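Local coordinates for Lmo0135 protein (Listeria monocytogenes EGD-e, PDB 5ISU) that is CtaP, the substrate-binding protein of an ABC transporter, and by its family probably serves in the uptake of peptides, at residues Gly18-Gly23 with Glu228-Ser233; Leu270-Leu275 with Lys332-Asp337; Glu297-Ala302 with Pro464-Asn469. All blocks are in the same frame, centred on the assembly; numbering follows the deposited sequence. Where two conformers were deposited one is given.

Contact 1: Gly18-Gly23 with Glu228-Ser233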
loop_
_atom_site.group_PDB
_atom_site.type_symbol
_atom_site.label_atom_id
_atom_site.label_comp_id
_atom_site.label_asym_id
_atom_site.label_seq_id
_atom_site.Cartn_x
_atom_site.Cartn_y
_atom_site.Cartn_z
ATOM N N GLY A 18 -13.211 -25.105 -13.508
ATOM C CA GLY A 18 -12.974 -24.066 -14.466
ATOM C C GLY A 18 -11.664 -23.400 -14.120
ATOM O O GLY A 18 -11.122 -23.579 -13.028
ATOM N N SER A 19 -11.172 -22.610 -15.068
ATOM C CA SER A 19 -9.916 -21.937 -14.943
ATOM C C SER A 19 -10.137 -20.435 -14.936
ATOM O O SER A 19 -11.131 -19.945 -15.453
ATOM C CB SER A 19 -9.034 -22.293 -16.144
ATOM O OG SER A 19 -8.896 -23.689 -16.319
ATOM N N LEU A 20 -9.193 -19.719 -14.337
ATOM C CA LEU A 20 -9.190 -18.258 -14.314
ATOM C C LEU A 20 -7.782 -17.824 -14.666
ATOM O O LEU A 20 -6.819 -18.325 -14.093
ATOM C CB LEU A 20 -9.545 -17.696 -12.944
ATOM C CG LEU A 20 -9.545 -16.159 -12.819
ATOM C CD1 LEU A 20 -10.675 -15.548 -13.620
ATOM C CD2 LEU A 20 -9.677 -15.741 -11.369
ATOM N N ILE A 21 -7.681 -16.900 -15.616
ATOM C CA ILE A 21 -6.412 -16.354 -16.073
ATOM C C ILE A 21 -6.386 -14.908 -15.619
ATOM O O ILE A 21 -7.287 -14.145 -15.964
ATOM C CB ILE A 21 -6.326 -16.363 -17.604
ATOM C CG1 ILE A 21 -6.600 -17.760 -18.152
ATOM C CG2 ILE A 21 -4.956 -15.893 -18.052
ATOM C CD1 ILE A 21 -5.496 -18.738 -17.856
ATOM N N ILE A 22 -5.365 -14.536 -14.849
ATOM C CA ILE A 22 -5.241 -13.173 -14.329
ATOM C C ILE A 22 -4.030 -12.483 -14.933
ATOM O O ILE A 22 -2.928 -13.022 -14.924
ATOM C CB ILE A 22 -5.094 -13.184 -12.806
ATOM C CG1 ILE A 22 -6.156 -14.086 -12.173
ATOM C CG2 ILE A 22 -5.138 -11.754 -12.250
ATOM C CD1 ILE A 22 -6.098 -14.116 -10.662
ATOM N N GLY A 23 -4.234 -11.280 -15.445
ATOM C CA GLY A 23 -3.151 -10.540 -16.101
ATOM C C GLY A 23 -2.377 -9.706 -15.103
ATOM O O GLY A 23 -2.978 -8.992 -14.307
ATOM N N GLU A 228 -8.426 -14.539 -23.631
ATOM C CA GLU A 228 -7.113 -15.137 -23.306
ATOM C C GLU A 228 -6.663 -14.720 -21.890
ATOM O O GLU A 228 -5.752 -15.321 -21.322
ATOM C CB GLU A 228 -6.091 -14.752 -24.369
ATOM C CG GLU A 228 -6.468 -15.327 -25.743
ATOM C CD GLU A 228 -5.745 -14.694 -26.921
ATOM O OE1 GLU A 228 -4.978 -13.740 -26.707
ATOM O OE2 GLU A 228 -5.975 -15.143 -28.075
ATOM N N ILE A 229 -7.281 -13.651 -21.377
ATOM C CA ILE A 229 -7.119 -13.176 -20.010
ATOM C C ILE A 229 -8.554 -12.951 -19.537
ATOM O O ILE A 229 -9.400 -12.477 -20.310
ATOM C CB ILE A 229 -6.308 -11.870 -19.905
ATOM C CG1 ILE A 229 -4.854 -12.129 -20.309
ATOM C CG2 ILE A 229 -6.324 -11.332 -18.478
ATOM C CD1 ILE A 229 -3.978 -10.899 -20.265
ATOM N N ASN A 230 -8.821 -13.301 -18.281
ATOM C CA ASN A 230 -10.159 -13.174 -17.691
ATOM C C ASN A 230 -10.304 -12.042 -16.670
ATOM O O ASN A 230 -11.421 -11.607 -16.400
ATOM C CB ASN A 230 -10.499 -14.466 -16.958
ATOM C CG ASN A 230 -10.488 -15.677 -17.861
ATOM O OD1 ASN A 230 -9.704 -16.604 -17.649
ATOM N ND2 ASN A 230 -11.327 -15.663 -18.892
ATOM N N LEU A 231 -9.181 -11.587 -16.110
ATOM C CA LEU A 231 -9.173 -10.592 -15.044
ATOM C C LEU A 231 -7.866 -9.815 -15.012
ATOM O O LEU A 231 -6.802 -10.388 -15.157
ATOM C CB LEU A 231 -9.346 -11.296 -13.667
ATOM C CG LEU A 231 -9.033 -10.460 -12.393
ATOM C CD1 LEU A 231 -9.940 -9.245 -12.285
ATOM C CD2 LEU A 231 -9.126 -11.306 -11.125
ATOM N N LYS A 232 -7.961 -8.507 -14.848
ATOM C CA LYS A 232 -6.774 -7.662 -14.761
ATOM C C LYS A 232 -7.145 -6.264 -14.315
ATOM O O LYS A 232 -8.312 -5.860 -14.358
ATOM C CB LYS A 232 -6.089 -7.531 -16.136
ATOM C CG LYS A 232 -6.950 -6.790 -17.163
ATOM C CD LYS A 232 -6.429 -6.882 -18.587
ATOM C CE LYS A 232 -5.089 -6.203 -18.765
ATOM N NZ LYS A 232 -5.128 -4.737 -18.511
ATOM N N SER A 233 -6.117 -5.524 -13.940
ATOM C CA SER A 233 -6.220 -4.119 -13.610
ATOM C C SER A 233 -6.236 -3.306 -14.912
ATOM O O SER A 233 -5.563 -3.655 -15.880
ATOM C CB SER A 233 -5.024 -3.703 -12.775
ATOM O OG SER A 233 -4.998 -4.468 -11.576
HETATM O O HOH W 1 -3.498 -6.384 -14.055
#
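Ile21 and Asn230 carry the polar grip between the edge of strand 19-23 and the segment leading into strand 231-233, two strands that run parallel at 15°. The amide of Asn230 acts like a piece of backbone: OD1 takes the N-H of Ile21 at 2.9 Å, in the carbonyl plane and on a lone pair, while the backbone N of Asn230 donates to Ile21 O, also at 2.9 Å. Ile21 O receives a second, weak bond from Leu231 N. Asn230 CG stands beside the residue's own backbone N (chi1 -59°), which keeps the amide on the same side as the main-chain N-H; the two together engage both polar groups of Ile21. Further on, Gly23 N gives a nearly straight bond (171°) to Leu231 O at 2.7 Å, and Ile22 CA adds a C-H...O contact to the same oxygen. A water receives the N-H of Ser233 and donates to Gly23 O, extending the pairing past the last direct bond.

Apolar side chains flank these bonds. The side chains of Leu20 and Asn230 pass in opposite directions, CD1 to CB 3.5 Å, and Ile22 and Leu231 lie side by side with CG2 and CG 4.1 Å apart. Ile229 CG2 lies 3.7 Å from Gly23 N.

Strand 19-24 hydrogen-bonds along its other edge to strand 208-213, Asn230 ND2 is held by Asp475 in the long strand 462-475, and helix 217-225 packs against Ile229 and Lys232, with Met491 and Phe492 beyond Ile22 and Leu231.

Contact 2: Leu270-Leu275 with Lys332-Asp337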
loop_
_atom_site.group_PDB
_atom_site.type_symbol
_atom_site.label_atom_id
_atom_site.label_comp_id
_atom_site.label_asym_id
_atom_site.label_seq_id
_atom_site.Cartn_x
_atom_site.Cartn_y
_atom_site.Cartn_z
ATOM N N LEU A 270 11.472 27.506 -0.425
ATOM C CA LEU A 270 10.362 26.693 0.101
ATOM C C LEU A 270 10.320 26.525 1.637
ATOM O O LEU A 270 9.425 25.838 2.160
ATOM C CB LEU A 270 10.354 25.330 -0.579
ATOM C CG LEU A 270 10.084 25.453 -2.076
ATOM C CD1 LEU A 270 10.457 24.155 -2.761
ATOM C CD2 LEU A 270 8.631 25.850 -2.351
ATOM N N LYS A 271 11.272 27.142 2.336
ATOM C CA LYS A 271 11.312 27.156 3.805
ATOM C C LYS A 271 10.176 28.022 4.309
ATOM O O LYS A 271 9.738 27.884 5.445
ATOM C CB LYS A 271 12.604 27.819 4.311
ATOM C CG LYS A 271 13.917 27.106 4.035
ATOM C CD LYS A 271 14.177 25.956 4.994
ATOM C CE LYS A 271 15.659 25.585 4.986
ATOM N NZ LYS A 271 15.956 24.445 5.886
ATOM N N SER A 272 9.764 28.968 3.469
ATOM C CA SER A 272 8.678 29.887 3.788
ATOM C C SER A 272 7.305 29.205 3.784
ATOM O O SER A 272 6.854 28.685 2.754
ATOM C CB SER A 272 8.666 31.040 2.772
ATOM O OG SER A 272 7.506 31.843 2.897
ATOM N N LYS A 273 6.659 29.219 4.945
ATOM C CA LYS A 273 5.316 28.688 5.118
ATOM C C LYS A 273 4.404 29.418 4.130
ATOM O O LYS A 273 3.618 28.795 3.423
ATOM C CB LYS A 273 4.861 28.934 6.553
ATOM C CG LYS A 273 3.511 28.368 6.945
ATOM C CD LYS A 273 3.283 28.617 8.428
ATOM C CE LYS A 273 2.037 27.929 8.963
ATOM N NZ LYS A 273 1.868 28.120 10.438
ATOM N N GLU A 274 4.575 30.736 4.043
ATOM C CA GLU A 274 3.785 31.577 3.139
ATOM C C GLU A 274 3.864 31.121 1.671
ATOM O O GLU A 274 2.826 31.024 0.987
ATOM C CB GLU A 274 4.185 33.057 3.267
ATOM C CG GLU A 274 3.730 33.765 4.552
ATOM C CD GLU A 274 4.430 33.319 5.846
ATOM O OE1 GLU A 274 5.246 32.367 5.827
ATOM O OE2 GLU A 274 4.155 33.940 6.900
ATOM N N LEU A 275 5.071 30.807 1.195
ATOM C CA LEU A 275 5.221 30.343 -0.182
ATOM C C LEU A 275 4.512 29.014 -0.387
ATOM O O LEU A 275 3.808 28.837 -1.384
ATOM C CB LEU A 275 6.685 30.204 -0.574
ATOM C CG LEU A 275 6.945 29.829 -2.040
ATOM C CD1 LEU A 275 6.237 30.783 -3.004
ATOM C CD2 LEU A 275 8.438 29.797 -2.316
ATOM N N LYS A 332 3.752 37.442 -2.338
ATOM C CA LYS A 332 4.303 38.786 -2.079
ATOM C C LYS A 332 4.981 38.783 -0.699
ATOM O O LYS A 332 6.185 39.023 -0.597
ATOM C CB LYS A 332 3.171 39.832 -2.127
ATOM C CG LYS A 332 3.524 41.281 -1.786
ATOM C CD LYS A 332 4.303 41.995 -2.877
ATOM C CE LYS A 332 4.465 43.473 -2.539
ATOM N NZ LYS A 332 5.125 44.258 -3.620
ATOM N N GLU A 333 4.198 38.477 0.341
ATOM C CA GLU A 333 4.687 38.404 1.731
ATOM C C GLU A 333 5.854 37.435 1.891
ATOM O O GLU A 333 6.657 37.574 2.811
ATOM C CB GLU A 333 3.582 37.929 2.682
ATOM C CG GLU A 333 2.388 38.859 2.853
ATOM C CD GLU A 333 1.289 38.248 3.725
ATOM O OE1 GLU A 333 1.526 37.194 4.371
ATOM O OE2 GLU A 333 0.182 38.830 3.767
ATOM N N SER A 334 5.911 36.434 1.016
ATOM C CA SER A 334 6.978 35.442 1.041
ATOM C C SER A 334 8.378 36.049 0.930
ATOM O O SER A 334 9.281 35.705 1.704
ATOM C CB SER A 334 6.781 34.458 -0.110
ATOM O OG SER A 334 7.834 33.521 -0.173
ATOM N N GLY A 335 8.531 36.963 -0.026
ATOM C CA GLY A 335 9.813 37.589 -0.328
ATOM C C GLY A 335 10.503 36.804 -1.434
ATOM O O GLY A 335 11.673 37.027 -1.736
ATOM N N PHE A 336 9.766 35.871 -2.028
ATOM C CA PHE A 336 10.276 35.052 -3.114
ATOM C C PHE A 336 10.439 35.933 -4.350
ATOM O O PHE A 336 9.503 36.630 -4.752
ATOM C CB PHE A 336 9.298 33.890 -3.383
ATOM C CG PHE A 336 9.629 33.067 -4.602
ATOM C CD1 PHE A 336 10.675 32.152 -4.578
ATOM C CD2 PHE A 336 8.865 33.180 -5.763
ATOM C CE1 PHE A 336 10.974 31.386 -5.695
ATOM C CE2 PHE A 336 9.155 32.412 -6.881
ATOM C CZ PHE A 336 10.213 31.514 -6.847
ATOM N N ASP A 337 11.636 35.942 -4.926
ATOM C CA ASP A 337 11.852 36.719 -6.132
ATOM C C ASP A 337 11.394 35.919 -7.323
ATOM O O ASP A 337 12.062 34.971 -7.745
ATOM C CB ASP A 337 13.306 37.159 -6.280
ATOM C CG ASP A 337 13.659 38.304 -5.350
ATOM O OD1 ASP A 337 12.931 38.511 -4.350
ATOM O OD2 ASP A 337 14.659 39.005 -5.622
#
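Ser272 and Ser334 both hold OG anti to the backbone N, with chi1 of 170° and 177°, and this brings the two hydroxyl oxygens to 3.5 Å from each other between two helix ends. No hydrogen bond joins the segments. Ser272 is the N-cap of helix 273-281: its OG accepts from Leu275 N at 3.1 Å with an angle of 159°. Ser334 OG therefore sits beside an oxygen already engaged in capping, and it also lies 3.5 Å from Leu275 CB.

Leu275 supplies the apolar part. Its CD2 approaches Phe336 CD1 at 4.0 Å, the leucine crossing the aromatic side chain at a slant. On the other flank the side chains of Glu274 and Glu333 cross at about a right angle, Glu274 CG lying 4.1 Å from Glu333 OE1. Glu274 OE2 and Glu333 OE1 stay 4.9 Å apart, a spacing at which like charges would be expected to repel mildly.

Gly335 ends helix 324-334 with a positive phi, a backbone shape that suits glycine, and the chain there delivers Phe336 to Leu275. The contact thus sets the start of helix 273-281 against the end of helix 324-334 near the protein surface. Ala269, in the loop ahead of the capped helix, touches both Leu275 and Phe336, and Arg276 reaches back from the helix to the carbonyl of Leu270.

Contact 3: Glu297-Ala302 with Pro464-Asn469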
loop_
_atom_site.group_PDB
_atom_site.type_symbol
_atom_site.label_atom_id
_atom_site.label_comp_id
_atom_site.label_asym_id
_atom_site.label_seq_id
_atom_site.Cartn_x
_atom_site.Cartn_y
_atom_site.Cartn_z
ATOM N N GLU A 297 -14.611 9.473 -11.065
ATOM C CA GLU A 297 -14.850 8.094 -10.620
ATOM C C GLU A 297 -13.547 7.417 -10.175
ATOM O O GLU A 297 -13.593 6.407 -9.497
ATOM C CB GLU A 297 -15.511 7.235 -11.726
ATOM C CG GLU A 297 -15.987 5.861 -11.217
ATOM C CD GLU A 297 -16.524 4.914 -12.290
ATOM O OE1 GLU A 297 -17.095 5.368 -13.311
ATOM O OE2 GLU A 297 -16.381 3.685 -12.091
ATOM N N TYR A 298 -12.402 7.990 -10.535
ATOM C CA TYR A 298 -11.099 7.377 -10.263
ATOM C C TYR A 298 -10.303 7.964 -9.111
ATOM O O TYR A 298 -9.247 7.434 -8.748
ATOM C CB TYR A 298 -10.285 7.391 -11.548
ATOM C CG TYR A 298 -11.078 6.823 -12.713
ATOM C CD1 TYR A 298 -11.485 5.489 -12.721
ATOM C CD2 TYR A 298 -11.422 7.620 -13.810
ATOM C CE1 TYR A 298 -12.217 4.966 -13.785
ATOM C CE2 TYR A 298 -12.151 7.107 -14.877
ATOM C CZ TYR A 298 -12.545 5.785 -14.863
ATOM O OH TYR A 298 -13.271 5.286 -15.925
ATOM N N ALA A 299 -10.803 9.050 -8.539
ATOM C CA ALA A 299 -10.154 9.687 -7.407
ATOM C C ALA A 299 -11.100 10.685 -6.756
ATOM O O ALA A 299 -11.958 11.249 -7.427
ATOM C CB ALA A 299 -8.868 10.384 -7.840
ATOM N N LYS A 300 -10.977 10.843 -5.442
ATOM C CA LYS A 300 -11.759 11.827 -4.714
ATOM C C LYS A 300 -10.759 12.811 -4.059
ATOM O O LYS A 300 -9.663 12.405 -3.668
ATOM C CB LYS A 300 -12.683 11.180 -3.680
ATOM C CG LYS A 300 -11.973 10.498 -2.509
ATOM C CD LYS A 300 -12.941 9.741 -1.591
ATOM C CE LYS A 300 -13.861 10.685 -0.835
ATOM N NZ LYS A 300 -14.782 9.950 0.075
ATOM N N PRO A 301 -11.132 14.104 -3.962
ATOM C CA PRO A 301 -10.270 15.114 -3.363
ATOM C C PRO A 301 -9.758 14.748 -1.972
ATOM O O PRO A 301 -10.532 14.355 -1.124
ATOM C CB PRO A 301 -11.183 16.336 -3.254
ATOM C CG PRO A 301 -12.240 16.126 -4.291
ATOM C CD PRO A 301 -12.451 14.658 -4.347
ATOM N N ALA A 302 -8.456 14.871 -1.757
ATOM C CA ALA A 302 -7.870 14.586 -0.452
ATOM C C ALA A 302 -7.944 15.821 0.472
ATOM O O ALA A 302 -8.261 16.950 0.044
ATOM C CB ALA A 302 -6.424 14.124 -0.611
ATOM N N PRO A 464 -1.811 17.368 -0.342
ATOM C CA PRO A 464 -2.530 16.113 -0.663
ATOM C C PRO A 464 -3.506 16.376 -1.797
ATOM O O PRO A 464 -4.357 17.230 -1.669
ATOM C CB PRO A 464 -3.279 15.768 0.630
ATOM C CG PRO A 464 -2.732 16.697 1.682
ATOM C CD PRO A 464 -2.189 17.897 0.978
ATOM N N ILE A 465 -3.362 15.660 -2.908
ATOM C CA ILE A 465 -4.208 15.891 -4.059
ATOM C C ILE A 465 -5.473 15.050 -4.024
ATOM O O ILE A 465 -6.572 15.582 -4.017
ATOM C CB ILE A 465 -3.458 15.588 -5.370
ATOM C CG1 ILE A 465 -2.215 16.471 -5.507
ATOM C CG2 ILE A 465 -4.379 15.795 -6.565
ATOM C CD1 ILE A 465 -1.311 16.060 -6.654
ATOM N N SER A 466 -5.315 13.734 -4.025
ATOM C CA SER A 466 -6.472 12.844 -4.061
ATOM C C SER A 466 -6.255 11.468 -3.471
ATOM O O SER A 466 -5.118 11.007 -3.375
ATOM C CB SER A 466 -6.916 12.674 -5.515
ATOM O OG SER A 466 -5.863 12.176 -6.343
ATOM N N TYR A 467 -7.349 10.856 -3.016
ATOM C CA TYR A 467 -7.327 9.486 -2.575
ATOM C C TYR A 467 -7.795 8.767 -3.817
ATOM O O TYR A 467 -8.926 8.981 -4.283
ATOM C CB TYR A 467 -8.244 9.219 -1.378
ATOM C CG TYR A 467 -7.971 10.161 -0.235
ATOM C CD1 TYR A 467 -6.672 10.318 0.254
ATOM C CD2 TYR A 467 -8.993 10.881 0.369
ATOM C CE1 TYR A 467 -6.390 11.183 1.286
ATOM C CE2 TYR A 467 -8.722 11.747 1.418
ATOM C CZ TYR A 467 -7.405 11.897 1.867
ATOM O OH TYR A 467 -7.082 12.762 2.903
ATOM N N ASP A 468 -6.905 7.949 -4.372
ATOM C CA ASP A 468 -7.142 7.269 -5.641
ATOM C C ASP A 468 -7.839 5.903 -5.599
ATOM O O ASP A 468 -7.746 5.161 -4.632
ATOM C CB ASP A 468 -5.806 7.135 -6.365
ATOM C CG ASP A 468 -5.229 8.478 -6.788
ATOM O OD1 ASP A 468 -5.830 9.542 -6.490
ATOM O OD2 ASP A 468 -4.162 8.462 -7.443
ATOM N N ASN A 469 -8.547 5.593 -6.673
ATOM C CA ASN A 469 -9.221 4.293 -6.799
ATOM C C ASN A 469 -8.472 3.476 -7.831
ATOM O O ASN A 469 -7.780 4.017 -8.661
ATOM C CB ASN A 469 -10.675 4.451 -7.254
ATOM C CG ASN A 469 -11.514 5.239 -6.273
ATOM O OD1 ASN A 469 -11.322 5.164 -5.059
ATOM N ND2 ASN A 469 -12.452 6.009 -6.800
#
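Ala299, Lys300 and Pro301 pair antiparallel with Asp468, Tyr467 and Ser466, the strand segments inclined at 148° and 4.5 Å apart at their closest. Strand 299-301 thereby extends the mixed sheet along strand 462-475, whose other edge carries a classic beta bulge: Ile465 and Ser466 both face Ser259. Lys300 and Tyr467 form the hydrogen-bonded pair, with Lys300 N to Tyr467 O at 3.0 Å and Tyr467 N to Lys300 O at 2.9 Å. Ala302 N donates to Ile465 O in an almost straight bond.

Asn469 closes the other end with backbone and side chain together. Its N donates to Tyr298 O and its ND2 to Glu297 O at 3.0 Å, the latter acceptor close to the plane of the asparagine amide.

Ala299 CB packs at 3.4 Å against Asp468 OD1. Ser466 OG, set between its backbone N and carbonyl carbon (chi1 57°), donates to that oxygen on its syn lone pair. Lys300 CG comes to the edge of the Tyr467 ring. The charged ends pair outside the segments: Glu297 with Arg239, Lys300 NZ with Glu308, Asp468 OD2 with Arg257. Tyr467 OH bonds to Ser303 and Ser304, which anchors the ring's hydroxyl next to Ala302. In the resulting CH-pi contact Ala302 CB stands 3.6 Å from the ring centroid of Tyr467 and 20° off the ring normal, displaced toward CZ and CE1.

In the fold
Contacts 1 and 3 are strand pairings, 27 Å apart between centres, that reach the same mixed sheet: strand 231-233 and strand 299-301 both neighbour the long strand 462-475. Contact 1 is largely buried and parallel, and brings the N-terminal strand to that sheet; contact 3, partly buried, is antiparallel within it. In each an asparagine side chain supplements the backbone bonds. Contact 2 differs in kind: a surface meeting of helix ends, without a hydrogen bond across it, on the opposite side of the chain's centre from contact 1, their centres 52 Å apart. Helix 324-334 of contact 2 follows strand 299-301 of contact 3 in the chain.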